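PDB 6UKF: HhaI Restriction Endonuclease from Haemophilus parahaemolyticus, which probably cuts double-stranded DNA at the sequence GCGC as a type II restriction endonuclease, here bound to its cognate DNA with calcium. Local coordinates for residues Gln83-Phe88 with Ile106-Ser111; Thr153-Lys158 with Asn227-Phe232. One frame throughout, in Å; residues are numbered along the deposited sequence. Where two conformers were deposited one is given.

Contact 1. Residues Gln83-Phe88 with Ile106-Ser111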
loop_
_atom_site.group_PDB
_atom_site.type_symbol
_atom_site.label_atom_id
_atom_site.label_comp_id
_atom_site.label_asym_id
_atom_site.label_seq_id
_atom_site.Cartn_x
_atom_site.Cartn_y
_atom_site.Cartn_z
ATOM N N GLN A 83 8.834 -16.351 8.052
ATOM C CA GLN A 83 9.993 -17.235 8.128
ATOM C C GLN A 83 9.976 -18.272 7.014
ATOM O O GLN A 83 11.022 -18.584 6.434
ATOM C CB GLN A 83 10.052 -17.892 9.510
ATOM C CG GLN A 83 10.721 -17.008 10.548
ATOM C CD GLN A 83 10.335 -17.342 11.974
ATOM O OE1 GLN A 83 9.524 -18.231 12.226
ATOM N NE2 GLN A 83 10.918 -16.619 12.921
ATOM N N LYS A 84 8.799 -18.817 6.695
ATOM C CA LYS A 84 8.714 -19.776 5.598
ATOM C C LYS A 84 9.128 -19.134 4.279
ATOM O O LYS A 84 9.840 -19.748 3.475
ATOM C CB LYS A 84 7.296 -20.333 5.484
ATOM C CG LYS A 84 6.841 -21.178 6.664
ATOM C CD LYS A 84 5.396 -21.618 6.487
ATOM C CE LYS A 84 4.795 -22.122 7.788
ATOM N NZ LYS A 84 5.615 -23.188 8.426
ATOM N N ILE A 85 8.692 -17.896 4.043
ATOM C CA ILE A 85 9.052 -17.198 2.812
ATOM C C ILE A 85 10.553 -16.948 2.767
ATOM O O ILE A 85 11.216 -17.209 1.756
ATOM C CB ILE A 85 8.251 -15.888 2.692
ATOM C CG1 ILE A 85 6.758 -16.193 2.541
ATOM C CG2 ILE A 85 8.765 -15.056 1.523
ATOM C CD1 ILE A 85 5.869 -14.983 2.726
ATOM N N MET A 86 11.108 -16.421 3.862
ATOM C CA MET A 86 12.542 -16.159 3.910
ATOM C C MET A 86 13.340 -17.440 3.732
ATOM O O MET A 86 14.359 -17.454 3.032
ATOM C CB MET A 86 12.902 -15.511 5.244
ATOM C CG MET A 86 12.389 -14.100 5.394
ATOM S SD MET A 86 12.705 -13.415 7.027
ATOM C CE MET A 86 14.491 -13.521 7.125
ATOM N N GLN A 87 12.900 -18.523 4.370
ATOM C CA GLN A 87 13.602 -19.793 4.242
ATOM C C GLN A 87 13.596 -20.270 2.797
ATOM O O GLN A 87 14.629 -20.689 2.264
ATOM C CB GLN A 87 12.952 -20.825 5.158
ATOM C CG GLN A 87 13.467 -22.236 4.979
ATOM C CD GLN A 87 12.851 -23.194 5.967
ATOM O OE1 GLN A 87 12.685 -22.871 7.144
ATOM N NE2 GLN A 87 12.500 -24.379 5.493
ATOM N N PHE A 88 12.437 -20.205 2.139
ATOM C CA PHE A 88 12.374 -20.635 0.749
ATOM C C PHE A 88 13.306 -19.803 -0.122
ATOM O O PHE A 88 14.060 -20.341 -0.941
ATOM C CB PHE A 88 10.945 -20.551 0.218
ATOM C CG PHE A 88 10.840 -20.921 -1.227
ATOM C CD1 PHE A 88 10.982 -19.963 -2.216
ATOM C CD2 PHE A 88 10.645 -22.240 -1.602
ATOM C CE1 PHE A 88 10.913 -20.308 -3.547
ATOM C CE2 PHE A 88 10.571 -22.591 -2.934
ATOM C CZ PHE A 88 10.704 -21.622 -3.909
ATOM N N ILE A 106 7.071 -16.112 -5.897
ATOM C CA ILE A 106 7.462 -17.066 -4.873
ATOM C C ILE A 106 6.446 -18.208 -4.894
ATOM O O ILE A 106 5.274 -18.000 -4.543
ATOM C CB ILE A 106 7.546 -16.403 -3.491
ATOM C CG1 ILE A 106 8.659 -15.350 -3.499
ATOM C CG2 ILE A 106 7.813 -17.445 -2.418
ATOM C CD1 ILE A 106 8.486 -14.244 -2.473
ATOM N N PRO A 107 6.844 -19.429 -5.318
ATOM C CA PRO A 107 5.898 -20.533 -5.515
ATOM C C PRO A 107 5.631 -21.360 -4.258
ATOM O O PRO A 107 5.661 -22.594 -4.284
ATOM C CB PRO A 107 6.589 -21.374 -6.589
ATOM C CG PRO A 107 8.037 -21.228 -6.244
ATOM C CD PRO A 107 8.193 -19.788 -5.796
ATOM N N LEU A 108 5.359 -20.690 -3.153
ATOM C CA LEU A 108 4.942 -21.405 -1.958
ATOM C C LEU A 108 3.434 -21.592 -1.965
ATOM O O LEU A 108 2.719 -20.935 -2.728
ATOM C CB LEU A 108 5.357 -20.630 -0.712
ATOM C CG LEU A 108 6.838 -20.735 -0.348
ATOM C CD1 LEU A 108 7.176 -19.750 0.756
ATOM C CD2 LEU A 108 7.195 -22.156 0.063
ATOM N N PRO A 109 2.916 -22.495 -1.134
ATOM C CA PRO A 109 1.461 -22.677 -1.075
ATOM C C PRO A 109 0.754 -21.365 -0.772
ATOM O O PRO A 109 1.196 -20.577 0.065
ATOM C CB PRO A 109 1.277 -23.694 0.056
ATOM C CG PRO A 109 2.553 -24.469 0.062
ATOM C CD PRO A 109 3.621 -23.455 -0.266
ATOM N N GLU A 110 -0.362 -21.143 -1.467
ATOM C CA GLU A 110 -1.119 -19.911 -1.288
ATOM C C GLU A 110 -1.481 -19.690 0.173
ATOM O O GLU A 110 -1.546 -18.544 0.632
ATOM C CB GLU A 110 -2.375 -19.974 -2.152
ATOM C CG GLU A 110 -3.155 -18.684 -2.225
ATOM C CD GLU A 110 -4.384 -18.807 -3.098
ATOM O OE1 GLU A 110 -4.721 -19.942 -3.494
ATOM O OE2 GLU A 110 -5.010 -17.768 -3.395
ATOM N N SER A 111 -1.701 -20.774 0.921
ATOM C CA SER A 111 -2.074 -20.654 2.326
ATOM C C SER A 111 -0.993 -19.969 3.153
ATOM O O SER A 111 -1.309 -19.307 4.147
ATOM C CB SER A 111 -2.372 -22.038 2.900
ATOM O OG SER A 111 -1.260 -22.899 2.735
#
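Leu108 is one of two bumps in this contact, and the hollow it fills lies on helix 80-91 between Ile85 and Phe88. Its two methyls split the work. CD1 settles against the helix backbone, 3.8 Å from Ile85 CA, and also meets Lys84 O and the CB of Phe88. CD2 instead slides past the aromatic ring, 3.8 Å from Phe88 CD2. The first torsion of Leu108 (chi1 -77°) sets its CG anti to the carbonyl carbon, where CG itself lies against Phe88 CB and CG.

The reciprocal bump is Phe88. Its CG stands anti to the backbone N (chi1 177°), and the ring reaches into a concave surface made by three consecutive residues, Ile106, Pro107 and Leu108. Pro107 crosses the far end of the ring at about a right angle, its CG 3.6 Å from Phe88 CZ. Nearer the root of the ring, Ile106 CG2 is 4.1 Å from Phe88 CD1. The concavity is consistent with the inverse gamma turn centred on Pro107, closed by a weak bond from Leu108 N to Ile106 O. On the inner flank, Ile106 CD1 touches Ile85 CG2 at 4.1 Å, the two side chains crossing roughly perpendicularly.

Phe113 of helix 110-123 packs on Ile85, Ile106 and Leu108 together, and Tyr96 touches Phe88, Ile106 and Pro107. The contact thus fastens helix 80-91 to the loop that leads from strand 104-105 into helix 110-123.

All five side-chain pairings are hydrocarbon on hydrocarbon. The polar atom under Leu108 CD1, Lys84 O, already accepts a helical bond from Phe88 N, 3.0 Å away, and cohesion probably comes from burying apolar surface and from close shape fit.

Contact 2. Residues Thr153-Lys158 with Asn227-Phe232. With EDO (1,2-ethanediol), chain D; nucleotides of chain C.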
loop_
_atom_site.group_PDB
_atom_site.type_symbol
_atom_site.label_atom_id
_atom_site.label_comp_id
_atom_site.label_asym_id
_atom_site.label_seq_id
_atom_site.Cartn_x
_atom_site.Cartn_y
_atom_site.Cartn_z
ATOM N N THR A 153 5.406 -11.875 -4.653
ATOM C CA THR A 153 6.596 -11.654 -5.457
ATOM C C THR A 153 7.618 -10.864 -4.655
ATOM O O THR A 153 7.297 -10.193 -3.673
ATOM C CB THR A 153 6.272 -10.935 -6.775
ATOM O OG1 THR A 153 7.363 -11.109 -7.690
ATOM C CG2 THR A 153 6.034 -9.443 -6.545
ATOM N N TYR A 154 8.872 -10.982 -5.080
ATOM C CA TYR A 154 9.986 -10.221 -4.529
ATOM C C TYR A 154 10.449 -9.271 -5.624
ATOM O O TYR A 154 10.902 -9.719 -6.683
ATOM C CB TYR A 154 11.113 -11.167 -4.121
ATOM C CG TYR A 154 12.299 -10.512 -3.444
ATOM C CD1 TYR A 154 12.142 -9.711 -2.319
ATOM C CD2 TYR A 154 13.587 -10.737 -3.910
ATOM C CE1 TYR A 154 13.241 -9.136 -1.696
ATOM C CE2 TYR A 154 14.683 -10.171 -3.294
ATOM C CZ TYR A 154 14.508 -9.372 -2.190
ATOM O OH TYR A 154 15.615 -8.819 -1.585
ATOM N N ARG A 155 10.306 -7.967 -5.390
ATOM C CA ARG A 155 10.629 -6.995 -6.422
ATOM C C ARG A 155 11.183 -5.724 -5.802
ATOM O O ARG A 155 10.839 -5.358 -4.676
ATOM C CB ARG A 155 9.409 -6.645 -7.291
ATOM C CG ARG A 155 8.291 -5.857 -6.599
ATOM C CD ARG A 155 7.158 -5.620 -7.587
ATOM N NE ARG A 155 5.976 -4.983 -7.013
ATOM C CZ ARG A 155 5.736 -3.672 -7.022
ATOM N NH1 ARG A 155 6.604 -2.827 -7.562
ATOM N NH2 ARG A 155 4.620 -3.205 -6.481
ATOM N N ILE A 156 12.049 -5.057 -6.566
ATOM C CA ILE A 156 12.473 -3.709 -6.220
ATOM C C ILE A 156 11.259 -2.801 -6.252
ATOM O O ILE A 156 10.531 -2.749 -7.250
ATOM C CB ILE A 156 13.522 -3.217 -7.230
ATOM C CG1 ILE A 156 14.786 -4.073 -7.163
ATOM C CG2 ILE A 156 13.839 -1.741 -6.994
ATOM C CD1 ILE A 156 15.760 -3.797 -8.296
ATOM N N LYS A 157 11.035 -2.068 -5.167
ATOM C CA LYS A 157 10.044 -0.995 -5.168
ATOM C C LYS A 157 10.719 0.262 -4.633
ATOM O O LYS A 157 10.975 0.383 -3.430
ATOM C CB LYS A 157 8.783 -1.346 -4.387
ATOM C CG LYS A 157 7.726 -0.247 -4.478
ATOM C CD LYS A 157 6.316 -0.738 -4.158
ATOM C CE LYS A 157 6.194 -1.311 -2.751
ATOM N NZ LYS A 157 6.397 -0.296 -1.681
ATOM N N LYS A 158 11.024 1.178 -5.546
ATOM C CA LYS A 158 11.610 2.458 -5.188
ATOM C C LYS A 158 10.806 3.110 -4.072
ATOM O O LYS A 158 9.573 3.059 -4.063
ATOM C CB LYS A 158 11.584 3.348 -6.430
ATOM C CG LYS A 158 12.307 4.662 -6.299
ATOM C CD LYS A 158 12.079 5.486 -7.552
ATOM C CE LYS A 158 12.815 6.807 -7.508
ATOM N NZ LYS A 158 12.487 7.641 -8.698
ATOM N N ASN A 227 15.319 -0.465 -2.665
ATOM C CA ASN A 227 15.364 -1.764 -2.013
ATOM C C ASN A 227 14.225 -2.655 -2.508
ATOM O O ASN A 227 13.290 -2.208 -3.177
ATOM C CB ASN A 227 15.331 -1.601 -0.493
ATOM C CG ASN A 227 16.617 -1.003 0.052
ATOM O OD1 ASN A 227 17.667 -1.080 -0.590
ATOM N ND2 ASN A 227 16.544 -0.405 1.236
ATOM N N ALA A 228 14.322 -3.942 -2.180
ATOM C CA ALA A 228 13.406 -4.957 -2.674
ATOM C C ALA A 228 12.573 -5.509 -1.528
ATOM O O ALA A 228 13.081 -5.736 -0.423
ATOM C CB ALA A 228 14.171 -6.098 -3.350
ATOM N N ASN A 229 11.306 -5.737 -1.824
ATOM C CA ASN A 229 10.361 -6.229 -0.812
ATOM C C ASN A 229 9.579 -7.431 -1.322
ATOM O O ASN A 229 9.269 -7.515 -2.527
ATOM C CB ASN A 229 9.371 -5.139 -0.371
ATOM C CG ASN A 229 8.904 -4.223 -1.489
ATOM O OD1 ASN A 229 8.940 -2.997 -1.348
ATOM N ND2 ASN A 229 8.451 -4.795 -2.600
ATOM N N VAL A 230 9.337 -8.362 -0.414
ATOM C CA VAL A 230 8.264 -9.320 -0.611
ATOM C C VAL A 230 6.957 -8.554 -0.519
ATOM O O VAL A 230 6.757 -7.758 0.405
ATOM C CB VAL A 230 8.345 -10.413 0.463
ATOM C CG1 VAL A 230 7.161 -11.349 0.366
ATOM C CG2 VAL A 230 9.655 -11.177 0.335
ATOM N N ILE A 231 6.073 -8.755 -1.490
ATOM C CA ILE A 231 4.843 -7.972 -1.560
ATOM C C ILE A 231 3.739 -8.850 -2.128
ATOM O O ILE A 231 3.961 -9.641 -3.049
ATOM C CB ILE A 231 5.064 -6.659 -2.344
ATOM C CG1 ILE A 231 3.780 -5.833 -2.395
ATOM C CG2 ILE A 231 5.599 -6.941 -3.746
ATOM C CD1 ILE A 231 4.028 -4.379 -2.701
ATOM N N PHE A 232 2.549 -8.715 -1.556
ATOM C CA PHE A 232 1.428 -9.590 -1.856
ATOM C C PHE A 232 0.439 -8.900 -2.780
ATOM O O PHE A 232 0.137 -7.716 -2.615
ATOM C CB PHE A 232 0.743 -10.011 -0.558
ATOM C CG PHE A 232 1.656 -10.754 0.365
ATOM C CD1 PHE A 232 2.383 -10.087 1.333
ATOM C CD2 PHE A 232 1.838 -12.119 0.221
ATOM C CE1 PHE A 232 3.249 -10.769 2.163
ATOM C CE2 PHE A 232 2.703 -12.807 1.053
ATOM C CZ PHE A 232 3.408 -12.130 2.025
HETATM C C1 EDO D . 12.289 5.525 -11.320
HETATM O O1 EDO D . 13.576 6.108 -11.090
HETATM C C2 EDO D . 11.568 6.326 -12.397
HETATM O O2 EDO D . 11.131 7.567 -11.832
ATOM P P DT C 4 9.642 -2.938 -15.517
ATOM O OP1 DT C 4 10.450 -2.148 -16.474
ATOM O OP2 DT C 4 10.257 -4.061 -14.777
ATOM O "O5'" DT C 4 9.006 -1.928 -14.471
ATOM C "C5'" DT C 4 8.294 -0.812 -14.953
ATOM C "C4'" DT C 4 7.678 -0.042 -13.815
ATOM O "O4'" DT C 4 6.552 -0.756 -13.306
ATOM C "C3'" DT C 4 8.600 0.187 -12.616
ATOM O "O3'" DT C 4 9.166 1.501 -12.751
ATOM C "C2'" DT C 4 7.702 -0.003 -11.383
ATOM C "C1'" DT C 4 6.338 -0.375 -11.967
ATOM N N1 DT C 4 5.629 -1.514 -11.326
ATOM C C2 DT C 4 4.432 -1.286 -10.692
ATOM O O2 DT C 4 3.933 -0.180 -10.581
ATOM N N3 DT C 4 3.842 -2.402 -10.167
ATOM C C4 DT C 4 4.309 -3.701 -10.230
ATOM O O4 DT C 4 3.703 -4.640 -9.728
ATOM C C5 DT C 4 5.557 -3.875 -10.930
ATOM C C7 DT C 4 6.156 -5.236 -11.065
ATOM C C6 DT C 4 6.145 -2.789 -11.452
ATOM P P DG C 5 10.161 2.120 -11.660
ATOM O OP1 DG C 5 11.036 3.060 -12.394
ATOM O OP2 DG C 5 10.773 1.053 -10.841
ATOM O "O5'" DG C 5 9.199 3.003 -10.761
ATOM C "C5'" DG C 5 8.408 4.017 -11.354
ATOM C "C4'" DG C 5 7.597 4.696 -10.285
ATOM O "O4'" DG C 5 6.561 3.784 -9.818
ATOM C "C3'" DG C 5 8.414 5.068 -9.044
ATOM O "O3'" DG C 5 7.955 6.274 -8.486
ATOM C "C2'" DG C 5 8.147 3.877 -8.123
ATOM C "C1'" DG C 5 6.664 3.665 -8.416
ATOM N N9 DG C 5 6.125 2.403 -7.973
ATOM C C8 DG C 5 6.670 1.150 -8.101
ATOM N N7 DG C 5 5.931 0.213 -7.569
ATOM C C5 DG C 5 4.832 0.898 -7.055
ATOM C C6 DG C 5 3.691 0.424 -6.356
ATOM O O6 DG C 5 3.411 -0.738 -6.036
ATOM N N1 DG C 5 2.828 1.463 -6.015
ATOM C C2 DG C 5 3.038 2.786 -6.306
ATOM N N2 DG C 5 2.094 3.642 -5.894
ATOM N N3 DG C 5 4.095 3.240 -6.957
ATOM C C4 DG C 5 4.946 2.244 -7.295
ATOM P P DC C 6 8.640 7.676 -8.864
ATOM O OP1 DC C 6 8.775 7.738 -10.336
ATOM O OP2 DC C 6 9.836 7.882 -8.019
ATOM O "O5'" DC C 6 7.540 8.734 -8.387
ATOM C "C5'" DC C 6 6.328 8.871 -9.118
ATOM C "C4'" DC C 6 5.142 9.082 -8.201
ATOM O "O4'" DC C 6 4.842 7.842 -7.490
ATOM C "C3'" DC C 6 5.319 10.132 -7.101
ATOM O "O3'" DC C 6 4.064 10.757 -6.852
ATOM C "C2'" DC C 6 5.814 9.298 -5.926
ATOM C "C1'" DC C 6 4.947 8.057 -6.086
ATOM N N1 DC C 6 5.464 6.812 -5.462
ATOM C C2 DC C 6 4.550 5.924 -4.903
ATOM O O2 DC C 6 3.347 6.208 -4.936
ATOM N N3 DC C 6 5.002 4.780 -4.334
ATOM C C4 DC C 6 6.307 4.510 -4.326
ATOM N N4 DC C 6 6.704 3.366 -3.757
ATOM C C5 DC C 6 7.261 5.400 -4.903
ATOM C C6 DC C 6 6.798 6.529 -5.459
HETATM O O HOH W 1 12.951 1.080 -1.546
#
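Arg155 and Asn229 form a hydrogen-bonded antiparallel pair, with both side chains on the face of the sheet that meets the DNA. Asn229 N gives Arg155 O a bond of 2.9 Å, and Arg155 N returns one to Asn229 O. Thr153 and Ile231 repeat the pattern, while Lys157 N bonds Asn227 O beyond the pairing. Thr153, on the same face as Arg155, belongs with Ser151 to the calcium site.

From this frame the Arg155 side chain runs extended from CG to NE and grips the Hoogsteen edge of DG5 of chain C. NH1 meets N7 at 3.1 Å, almost straight (178°), and NH2 meets O6 at 2.8 Å, bent to 152°. The thymine of DT4 of chain C covers one guanidinium face, C4 lying 3.5 Å above the plane over its centre. Ile231 CG2 approaches NE obliquely, and Gln53 OE1 takes another bond from NH2.

Lys157 bends at chi3 (60°), which puts CE against Ile231 CD1, 3.8 Å away; its NZ bonds Gln56 and the O6 of another guanine. Lys158 O accepts from N4 of the cytosine of DC6 of chain C, and Lys158 NZ reaches that nucleotide's phosphate at OP2.

On the other face of the sheet, Tyr154 packs on Ala228, CZ to CB 3.5 Å, with its hydroxyl bonded to Leu59 O.

The bidentate bonds to N7 and O6 are the classical major-groove reading of guanine by arginine, consistent with sequence recognition. Strand pairing sets only where the side chain starts; Gln53, the thymine and Ile231 would steady the guanidinium, whose positive charge probably strengthens both bonds.

Contacts 1 and 2 have centres about 15 Å apart and meet directly through apolar packing. Ile85 of contact 1 bridges to the strand 228-236 side, its CD1 3.8 Å from Phe232 CZ and its CG2 4.2 Å from Val230 CG2. Ile106 reaches the other strand, CD1 lying 4.1 Å from Thr153 C. Helix 80-91 therefore packs against the sheet, with Ile106 at its edge, and the opposite face carries Arg155 to the DNA. The calcium lies nearer contact 2: about 4 Å from the side chain of Thr153, against about 8 Å from that of Ile106. Contact 1 keeps its nearest atom about 11 Å from the nucleic acid.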